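Local coordinates for mRNA export factor (Human herpesvirus 1, PDB 4YXP), which regulates viral and host gene expression, carrying viral intronless mRNAs out of the nucleus and inhibiting cellular splicing early in infection, at residues 41-46 against 100-105; 121-126 against 193-198; 162-167 against 187-192. All blocks are in the same frame, centred on the assembly; numbering follows the deposited sequence.

In the fold
All three contacts are buried, but they differ in place and chemistry. Contact 2 lies nearest the middle of the chain, its centre about 10 Å from that of the chain, and joins two helices through branched aliphatic side chains. The centres of contacts 1 and 3 lie about 17 and 18 Å from it, on opposite sides. In contact 1 a loop meets helix 93-109 through a thioether, a proline and an aromatic ring, whereas contact 3 adds a buried tyrosine-aspartate hydrogen bond next to the zinc site. Helix 188-204 serves both contacts 2 and 3. Contacts 1 and 2 are tied by a salt bridge from Arg103 to Glu121, and all three touch the second subunit.

Contact 1: 41-46 against 100-105; sequences DPFGGQ and KAMRDC
One methionine makes the whole contact from the helix side: Met102 reaches out from helix 93-109 and divides its end between two neighbouring loop residues, giving its sulfur to Pro42 and its terminal methyl to Phe43. The SD atom of Met102 lies 3.6 Å from CG of Pro42 and is almost as near to CB, with the two side chains crossing at about a right angle. The thioether bends at its last torsion (chi3 -57°), which turns the methyl away from the line of the chain and brings CE of Met102 to 3.5 Å from CE2 of Phe43, with CZ of the same ring close by. The approach to the ring is oblique. SD of Met102 stands 5.5 Å from the centroid of the Phe43 ring and 37° off its normal, a Met-aromatic contact in which the methyl is the part that touches.

The loop side is shaped by two overlapping beta turns, a type I turn from Asp41 to Gly44 and a type I' turn from Phe43 to Gln46, the latter with Gly44 and Gly45 at its corners, both at positive phi. They are closed by backbone bonds from Gly44 N to Asp41 O (2.8 Å) and from Gln46 N to Phe43 O (2.9 Å). The intertwined dimer encloses this apolar cluster further: His265 of the second subunit meets the Phe43 ring edge-to-face, and Leu253 of that subunit packs on Pro42. Arg249 of the second subunit also binds the carbonyl oxygen of Pro42.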
loop_
_atom_site.group_PDB
_atom_site.type_symbol
_atom_site.label_atom_id
_atom_site.label_comp_id
_atom_site.label_asym_id
_atom_site.label_seq_id
_atom_site.Cartn_x
_atom_site.Cartn_y
_atom_site.Cartn_z
ATOM N N ASP B 41 13.050 -21.871 3.594
ATOM C CA ASP B 41 13.475 -22.515 2.357
ATOM C C ASP B 41 12.328 -22.493 1.354
ATOM O O ASP B 41 11.799 -23.539 0.986
ATOM C CB ASP B 41 13.926 -23.950 2.632
ATOM C CG ASP B 41 14.529 -24.622 1.409
ATOM O OD1 ASP B 41 14.858 -23.916 0.431
ATOM O OD2 ASP B 41 14.684 -25.860 1.435
ATOM N N PRO B 42 11.940 -21.291 0.907
ATOM C CA PRO B 42 10.733 -21.112 0.092
ATOM C C PRO B 42 10.781 -21.833 -1.252
ATOM O O PRO B 42 9.736 -22.230 -1.759
ATOM C CB PRO B 42 10.666 -19.594 -0.107
ATOM C CG PRO B 42 12.053 -19.112 0.097
ATOM C CD PRO B 42 12.668 -20.027 1.106
ATOM N N PHE B 43 11.968 -22.001 -1.821
ATOM C CA PHE B 43 12.086 -22.705 -3.094
ATOM C C PHE B 43 12.001 -24.210 -2.878
ATOM O O PHE B 43 11.867 -24.974 -3.831
ATOM C CB PHE B 43 13.389 -22.328 -3.801
ATOM C CG PHE B 43 13.360 -20.958 -4.413
ATOM C CD1 PHE B 43 12.800 -20.758 -5.665
ATOM C CD2 PHE B 43 13.879 -19.870 -3.738
ATOM C CE1 PHE B 43 12.764 -19.502 -6.233
ATOM C CE2 PHE B 43 13.848 -18.604 -4.304
ATOM C CZ PHE B 43 13.287 -18.421 -5.550
ATOM N N GLY B 44 12.080 -24.621 -1.615
ATOM C CA GLY B 44 11.841 -25.996 -1.217
ATOM C C GLY B 44 12.334 -27.068 -2.167
ATOM O O GLY B 44 11.551 -27.900 -2.628
ATOM N N GLY B 45 13.628 -27.049 -2.464
ATOM C CA GLY B 45 14.238 -28.104 -3.252
ATOM C C GLY B 45 14.364 -27.824 -4.738
ATOM O O GLY B 45 15.057 -28.557 -5.446
ATOM N N GLN B 46 13.703 -26.776 -5.221
ATOM C CA GLN B 46 13.762 -26.435 -6.641
ATOM C C GLN B 46 14.085 -24.960 -6.860
ATOM O O GLN B 46 13.244 -24.195 -7.332
ATOM C CB GLN B 46 12.443 -26.786 -7.334
ATOM C CG GLN B 46 12.150 -28.278 -7.378
ATOM C CD GLN B 46 11.289 -28.672 -8.565
ATOM O OE1 GLN B 46 11.384 -28.081 -9.642
ATOM N NE2 GLN B 46 10.443 -29.676 -8.373
ATOM N N LYS B 100 7.923 -15.292 -8.204
ATOM C CA LYS B 100 6.875 -14.319 -8.481
ATOM C C LYS B 100 6.024 -14.065 -7.235
ATOM O O LYS B 100 5.683 -12.922 -6.930
ATOM C CB LYS B 100 6.011 -14.815 -9.646
ATOM C CG LYS B 100 4.869 -13.904 -10.068
ATOM C CD LYS B 100 4.286 -14.374 -11.398
ATOM C CE LYS B 100 2.766 -14.320 -11.420
ATOM N NZ LYS B 100 2.228 -14.580 -12.790
ATOM N N ALA B 101 5.696 -15.131 -6.510
ATOM C CA ALA B 101 4.900 -15.013 -5.293
ATOM C C ALA B 101 5.621 -14.190 -4.230
ATOM O O ALA B 101 5.008 -13.365 -3.553
ATOM C CB ALA B 101 4.561 -16.391 -4.749
ATOM N N MET B 102 6.922 -14.418 -4.082
ATOM C CA MET B 102 7.709 -13.696 -3.086
ATOM C C MET B 102 7.908 -12.234 -3.482
ATOM O O MET B 102 7.788 -11.336 -2.648
ATOM C CB MET B 102 9.064 -14.375 -2.880
ATOM C CG MET B 102 9.052 -15.477 -1.815
ATOM S SD MET B 102 10.662 -16.275 -1.630
ATOM C CE MET B 102 10.939 -16.841 -3.291
ATOM N N ARG B 103 8.197 -11.993 -4.754
ATOM C CA ARG B 103 8.384 -10.626 -5.236
ATOM C C ARG B 103 7.108 -9.810 -5.053
ATOM O O ARG B 103 7.159 -8.610 -4.785
ATOM C CB ARG B 103 8.800 -10.619 -6.707
ATOM C CG ARG B 103 8.929 -9.212 -7.308
ATOM C CD ARG B 103 9.384 -9.263 -8.761
ATOM N NE ARG B 103 9.335 -7.952 -9.405
ATOM C CZ ARG B 103 10.344 -7.088 -9.451
ATOM N NH1 ARG B 103 11.517 -7.377 -8.893
ATOM N NH2 ARG B 103 10.181 -5.921 -10.061
ATOM N N ASP B 104 5.962 -10.464 -5.208
ATOM C CA ASP B 104 4.684 -9.782 -5.094
ATOM C C ASP B 104 4.524 -9.239 -3.680
ATOM O O ASP B 104 4.080 -8.106 -3.493
ATOM C CB ASP B 104 3.532 -10.724 -5.449
ATOM C CG ASP B 104 2.251 -9.979 -5.777
ATOM O OD1 ASP B 104 2.041 -9.637 -6.959
ATOM O OD2 ASP B 104 1.455 -9.730 -4.854
ATOM N N CYS B 105 4.907 -10.042 -2.691
ATOM C CA CYS B 105 4.839 -9.619 -1.295
ATOM C C CYS B 105 5.828 -8.496 -1.002
ATOM O O CYS B 105 5.503 -7.544 -0.294
ATOM C CB CYS B 105 5.107 -10.799 -0.361
ATOM S SG CYS B 105 3.815 -12.054 -0.368
#

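Contact 2: 121-126 against 193-198; sequences ETLAWC and FVILAR
Leu123 of helix 112-132 faces helix 188-204 and loses more surface to this contact than any other residue. One of its methyls does the touching: CD2 of Leu123 lies 4.0 Å from CG2 of Ile195 and 4.1 Å from CD2 of Leu196, bridging two consecutive residues of the opposing helix. The backbones come nearest at this same leucine, with CA of Leu123 8.6 Å from CA of Leu196.

Leu196, second in buried surface, starts off beside the line between the helices. With CG anti to the carbonyl carbon (chi1 -68°) and CD1 trans to CA (chi2 -175°), the other methyl, CD2, is the one that meets CD2 of Leu123. The two leucines cross at about a right angle, methyl against methyl. Ile195 works in the reverse sense. Its CB points at helix 112-132, yet the longer branch through CG1 leads away, because CG1 stands anti to the carbonyl carbon (chi1 -65°); the short branch, CG2, is left to face Leu123.

This is helix-helix packing inside the all-helical domain, which forms the C-terminal part of the viral protein. Further residues close round the same leucine, among them Phe191, one turn before Ile195 on helix 188-204, and Tyr226 from a loop. On another side of helix 112-132, Glu121 looks to the dimer interface, where its carboxylate forms a salt bridge with Lys267 of the second subunit and accepts from the backbone nitrogens of Tyr268 and Phe269 of that subunit.

Since the methyls of Leu123, Ile195 and Leu196 meet near van der Waals distance without any polar bond between the segments, the contact probably draws its stability from burial of hydrocarbon rather than from directional bonding.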
loop_
_atom_site.group_PDB
_atom_site.type_symbol
_atom_site.label_atom_id
_atom_site.label_comp_id
_atom_site.label_asym_id
_atom_site.label_seq_id
_atom_site.Cartn_x
_atom_site.Cartn_y
_atom_site.Cartn_z
ATOM N N GLU B 121 12.532 -0.738 -12.448
ATOM C CA GLU B 121 13.015 -2.092 -12.705
ATOM C C GLU B 121 12.079 -2.786 -13.690
ATOM O O GLU B 121 12.524 -3.431 -14.638
ATOM C CB GLU B 121 13.110 -2.898 -11.401
ATOM C CG GLU B 121 13.747 -4.283 -11.561
ATOM C CD GLU B 121 13.685 -5.117 -10.286
ATOM O OE1 GLU B 121 12.770 -4.892 -9.460
ATOM O OE2 GLU B 121 14.552 -6.003 -10.108
ATOM N N THR B 122 10.778 -2.630 -13.461
ATOM C CA THR B 122 9.763 -3.247 -14.302
ATOM C C THR B 122 9.822 -2.702 -15.726
ATOM O O THR B 122 9.860 -3.466 -16.687
ATOM C CB THR B 122 8.347 -3.019 -13.730
ATOM O OG1 THR B 122 8.291 -3.506 -12.384
ATOM C CG2 THR B 122 7.297 -3.737 -14.569
ATOM N N LEU B 123 9.838 -1.381 -15.859
ATOM C CA LEU B 123 9.813 -0.757 -17.178
ATOM C C LEU B 123 11.143 -0.903 -17.921
ATOM O O LEU B 123 11.156 -1.052 -19.145
ATOM C CB LEU B 123 9.434 0.722 -17.055
ATOM C CG LEU B 123 8.021 1.017 -16.521
ATOM C CD1 LEU B 123 7.695 2.492 -16.669
ATOM C CD2 LEU B 123 6.955 0.174 -17.213
ATOM N N ALA B 124 12.260 -0.870 -17.201
ATOM C CA ALA B 124 13.556 -1.067 -17.848
ATOM C C ALA B 124 13.680 -2.505 -18.350
ATOM O O ALA B 124 14.255 -2.757 -19.413
ATOM C CB ALA B 124 14.692 -0.733 -16.897
ATOM N N TRP B 125 13.132 -3.443 -17.584
ATOM C CA TRP B 125 13.089 -4.848 -17.992
ATOM C C TRP B 125 12.283 -4.993 -19.279
ATOM O O TRP B 125 12.706 -5.674 -20.214
ATOM C CB TRP B 125 12.486 -5.709 -16.876
ATOM C CG TRP B 125 12.391 -7.177 -17.195
ATOM C CD1 TRP B 125 11.259 -7.882 -17.492
ATOM C CD2 TRP B 125 13.472 -8.119 -17.233
ATOM N NE1 TRP B 125 11.570 -9.204 -17.716
ATOM C CE2 TRP B 125 12.920 -9.374 -17.563
ATOM C CE3 TRP B 125 14.852 -8.023 -17.024
ATOM C CZ2 TRP B 125 13.702 -10.523 -17.690
ATOM C CZ3 TRP B 125 15.626 -9.166 -17.150
ATOM C CH2 TRP B 125 15.048 -10.397 -17.480
ATOM N N CYS B 126 11.124 -4.342 -19.327
ATOM C CA CYS B 126 10.303 -4.345 -20.532
ATOM C C CYS B 126 11.056 -3.726 -21.706
ATOM O O CYS B 126 10.973 -4.216 -22.832
ATOM C CB CYS B 126 8.993 -3.589 -20.299
ATOM S SG CYS B 126 7.813 -4.476 -19.267
ATOM N N PHE B 193 1.120 5.571 -14.162
ATOM C CA PHE B 193 -0.051 4.825 -13.724
ATOM C C PHE B 193 -0.820 4.198 -14.888
ATOM O O PHE B 193 -1.313 3.080 -14.761
ATOM C CB PHE B 193 -0.945 5.730 -12.872
ATOM C CG PHE B 193 -0.445 5.873 -11.467
ATOM C CD1 PHE B 193 -0.723 4.898 -10.525
ATOM C CD2 PHE B 193 0.355 6.944 -11.103
ATOM C CE1 PHE B 193 -0.241 5.006 -9.231
ATOM C CE2 PHE B 193 0.841 7.056 -9.813
ATOM C CZ PHE B 193 0.542 6.087 -8.877
ATOM N N VAL B 194 -0.886 4.877 -16.027
ATOM C CA VAL B 194 -1.569 4.320 -17.189
ATOM C C VAL B 194 -0.799 3.104 -17.727
ATOM O O VAL B 194 -1.391 2.068 -18.035
ATOM C CB VAL B 194 -1.760 5.382 -18.288
ATOM C CG1 VAL B 194 -2.268 4.744 -19.584
ATOM C CG2 VAL B 194 -2.736 6.448 -17.822
ATOM N N ILE B 195 0.518 3.228 -17.841
ATOM C CA ILE B 195 1.321 2.139 -18.394
ATOM C C ILE B 195 1.291 0.928 -17.466
ATOM O O ILE B 195 1.063 -0.195 -17.915
ATOM C CB ILE B 195 2.766 2.598 -18.668
ATOM C CG1 ILE B 195 2.787 3.664 -19.767
ATOM C CG2 ILE B 195 3.651 1.413 -19.067
ATOM C CD1 ILE B 195 2.214 3.209 -21.112
ATOM N N LEU B 196 1.517 1.144 -16.177
ATOM C CA LEU B 196 1.479 0.042 -15.222
ATOM C C LEU B 196 0.093 -0.607 -15.190
ATOM O O LEU B 196 -0.019 -1.827 -15.081
ATOM C CB LEU B 196 1.866 0.518 -13.819
ATOM C CG LEU B 196 3.317 0.949 -13.588
ATOM C CD1 LEU B 196 3.531 1.263 -12.116
ATOM C CD2 LEU B 196 4.312 -0.108 -14.055
ATOM N N ALA B 197 -0.960 0.201 -15.286
ATOM C CA ALA B 197 -2.321 -0.332 -15.267
ATOM C C ALA B 197 -2.584 -1.184 -16.507
ATOM O O ALA B 197 -3.214 -2.239 -16.420
ATOM C CB ALA B 197 -3.339 0.792 -15.174
ATOM N N ARG B 198 -2.109 -0.718 -17.658
ATOM C CA ARG B 198 -2.275 -1.459 -18.902
ATOM C C ARG B 198 -1.535 -2.788 -18.819
ATOM O O ARG B 198 -2.088 -3.833 -19.144
ATOM C CB ARG B 198 -1.772 -0.644 -20.096
ATOM C CG ARG B 198 -2.708 0.478 -20.513
ATOM C CD ARG B 198 -2.051 1.434 -21.504
ATOM N NE ARG B 198 -1.697 0.801 -22.775
ATOM C CZ ARG B 198 -2.501 0.717 -23.832
ATOM N NH1 ARG B 198 -3.734 1.207 -23.787
ATOM N NH2 ARG B 198 -2.075 0.131 -24.944
#

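Contact 3: 162-167 against 187-192. With ZN (zinc ion), chain D.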
loop_
_atom_site.group_PDB
_atom_site.type_symbol
_atom_site.label_atom_id
_atom_site.label_comp_id
_atom_site.label_asym_id
_atom_site.label_seq_id
_atom_site.Cartn_x
_atom_site.Cartn_y
_atom_site.Cartn_z
ATOM N N GLN B 162 -4.730 13.613 -6.166
ATOM C CA GLN B 162 -6.059 14.203 -6.256
ATOM C C GLN B 162 -5.931 15.684 -6.603
ATOM O O GLN B 162 -6.629 16.190 -7.481
ATOM C CB GLN B 162 -6.836 14.027 -4.949
ATOM C CG GLN B 162 -8.202 14.709 -4.959
ATOM C CD GLN B 162 -9.078 14.295 -3.791
ATOM O OE1 GLN B 162 -8.602 14.125 -2.668
ATOM N NE2 GLN B 162 -10.370 14.127 -4.055
ATOM N N CYS B 163 -5.025 16.370 -5.915
ATOM C CA CYS B 163 -4.795 17.791 -6.157
ATOM C C CYS B 163 -3.950 18.028 -7.414
ATOM O O CYS B 163 -4.265 18.894 -8.228
ATOM C CB CYS B 163 -4.113 18.431 -4.948
ATOM S SG CYS B 163 -3.936 20.231 -5.074
ATOM N N TYR B 164 -2.879 17.256 -7.570
ATOM C CA TYR B 164 -1.936 17.469 -8.671
ATOM C C TYR B 164 -2.572 17.252 -10.046
ATOM O O TYR B 164 -2.390 18.063 -10.956
ATOM C CB TYR B 164 -0.725 16.544 -8.515
ATOM C CG TYR B 164 0.203 16.530 -9.715
ATOM C CD1 TYR B 164 1.217 17.471 -9.849
ATOM C CD2 TYR B 164 0.066 15.570 -10.708
ATOM C CE1 TYR B 164 2.068 17.455 -10.946
ATOM C CE2 TYR B 164 0.911 15.547 -11.804
ATOM C CZ TYR B 164 1.909 16.488 -11.916
ATOM O OH TYR B 164 2.748 16.463 -13.007
ATOM N N LEU B 165 -3.305 16.155 -10.207
ATOM C CA LEU B 165 -3.909 15.841 -11.497
ATOM C C LEU B 165 -4.958 16.881 -11.877
ATOM O O LEU B 165 -5.095 17.238 -13.047
ATOM C CB LEU B 165 -4.528 14.441 -11.472
ATOM C CG LEU B 165 -3.520 13.288 -11.392
ATOM C CD1 LEU B 165 -4.225 11.962 -11.177
ATOM C CD2 LEU B 165 -2.656 13.229 -12.651
ATOM N N LYS B 166 -5.687 17.377 -10.885
ATOM C CA LYS B 166 -6.687 18.410 -11.126
ATOM C C LYS B 166 -6.044 19.702 -11.632
ATOM O O LYS B 166 -6.609 20.393 -12.481
ATOM C CB LYS B 166 -7.484 18.690 -9.853
ATOM C CG LYS B 166 -8.969 18.381 -9.975
ATOM C CD LYS B 166 -9.776 18.986 -8.833
ATOM C CE LYS B 166 -9.816 20.509 -8.915
ATOM N NZ LYS B 166 -10.695 21.109 -7.877
ATOM N N ALA B 167 -4.868 20.028 -11.107
ATOM C CA ALA B 167 -4.154 21.236 -11.512
ATOM C C ALA B 167 -3.667 21.133 -12.955
ATOM O O ALA B 167 -3.573 22.137 -13.662
ATOM C CB ALA B 167 -2.982 21.498 -10.580
ATOM N N ASP B 187 1.809 13.510 -18.803
ATOM C CA ASP B 187 2.864 13.846 -17.853
ATOM C C ASP B 187 3.415 12.570 -17.232
ATOM O O ASP B 187 2.974 11.472 -17.569
ATOM C CB ASP B 187 2.336 14.785 -16.762
ATOM C CG ASP B 187 1.654 14.036 -15.629
ATOM O OD1 ASP B 187 0.721 13.251 -15.902
ATOM O OD2 ASP B 187 2.063 14.225 -14.465
ATOM N N ILE B 188 4.368 12.710 -16.316
ATOM C CA ILE B 188 5.020 11.544 -15.728
ATOM C C ILE B 188 4.055 10.743 -14.851
ATOM O O ILE B 188 4.091 9.510 -14.846
ATOM C CB ILE B 188 6.277 11.958 -14.926
ATOM C CG1 ILE B 188 6.995 10.723 -14.371
ATOM C CG2 ILE B 188 5.916 12.913 -13.789
ATOM C CD1 ILE B 188 7.530 9.786 -15.437
ATOM N N ALA B 189 3.195 11.427 -14.105
ATOM C CA ALA B 189 2.273 10.731 -13.217
ATOM C C ALA B 189 1.309 9.868 -14.021
ATOM O O ALA B 189 1.137 8.684 -13.727
ATOM C CB ALA B 189 1.507 11.716 -12.351
ATOM N N SER B 190 0.684 10.454 -15.036
ATOM C CA SER B 190 -0.259 9.707 -15.859
ATOM C C SER B 190 0.467 8.623 -16.661
ATOM O O SER B 190 -0.093 7.559 -16.913
ATOM C CB SER B 190 -1.033 10.644 -16.794
ATOM O OG SER B 190 -0.174 11.467 -17.557
ATOM N N PHE B 191 1.712 8.883 -17.048
ATOM C CA PHE B 191 2.505 7.863 -17.741
ATOM C C PHE B 191 2.679 6.628 -16.866
ATOM O O PHE B 191 2.365 5.506 -17.277
ATOM C CB PHE B 191 3.883 8.399 -18.141
ATOM C CG PHE B 191 4.810 7.330 -18.659
ATOM C CD1 PHE B 191 4.708 6.881 -19.965
ATOM C CD2 PHE B 191 5.764 6.761 -17.834
ATOM C CE1 PHE B 191 5.549 5.888 -20.443
ATOM C CE2 PHE B 191 6.610 5.766 -18.304
ATOM C CZ PHE B 191 6.501 5.329 -19.608
ATOM N N VAL B 192 3.189 6.837 -15.659
ATOM C CA VAL B 192 3.481 5.734 -14.756
ATOM C C VAL B 192 2.224 4.911 -14.472
ATOM O O VAL B 192 2.243 3.686 -14.539
ATOM C CB VAL B 192 4.109 6.253 -13.444
ATOM C CG1 VAL B 192 4.198 5.143 -12.397
ATOM C CG2 VAL B 192 5.495 6.822 -13.716
HETATM ZN ZN ZN D . -1.815 20.723 -4.435
#
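Within the CHC2-type zinc finger, Tyr164, the residue after the zinc ligand Cys163 on helix 146-167, donates a hydrogen bond from its hydroxyl to Asp187, the N-cap of helix 188-204. The bond from OH of Tyr164 to OD2 of Asp187 measures 2.8 Å, and the two side chains come to it from opposite directions. OD2 lies at the edge of the phenol, in the plane of the ring, while the hydroxyl reaches it on the anti side of the carboxylate, 30° out of the carboxylate plane. Planes of ring and carboxylate are 36° apart.

Asp187 holds the start of its own helix with the same group. With CG placed between the backbone N and the carbonyl carbon (chi1 84°), the carboxylate folds back over the first turn. OD1 of Asp187 accepts from Ser190 N at 2.9 Å and from Ser190 OG at 2.6 Å. In this N-cap, OD2 serves both the tyrosine and, weakly, Ala189 N; the buried carboxylate, so supplied with donors at a helix N-terminus, would probably favour its charged form.

Alongside the polar link, CB of Ala189 sits 3.9 Å from CE2 of Tyr164, obliquely to the ring, and 4.4 Å from CD2 of Leu165, so that the alanine packs against two consecutive residues of helix 146-167. Ile238 of helix 230-241 packs on both Tyr164 and Ala189. Cys163 turns elsewhere: its SG, anti to the backbone N, binds the zinc ion at 2.3 Å, and His242, Cys246 and Cys251 complete the site, with the side chain of His242 about 4 Å from that of Tyr164.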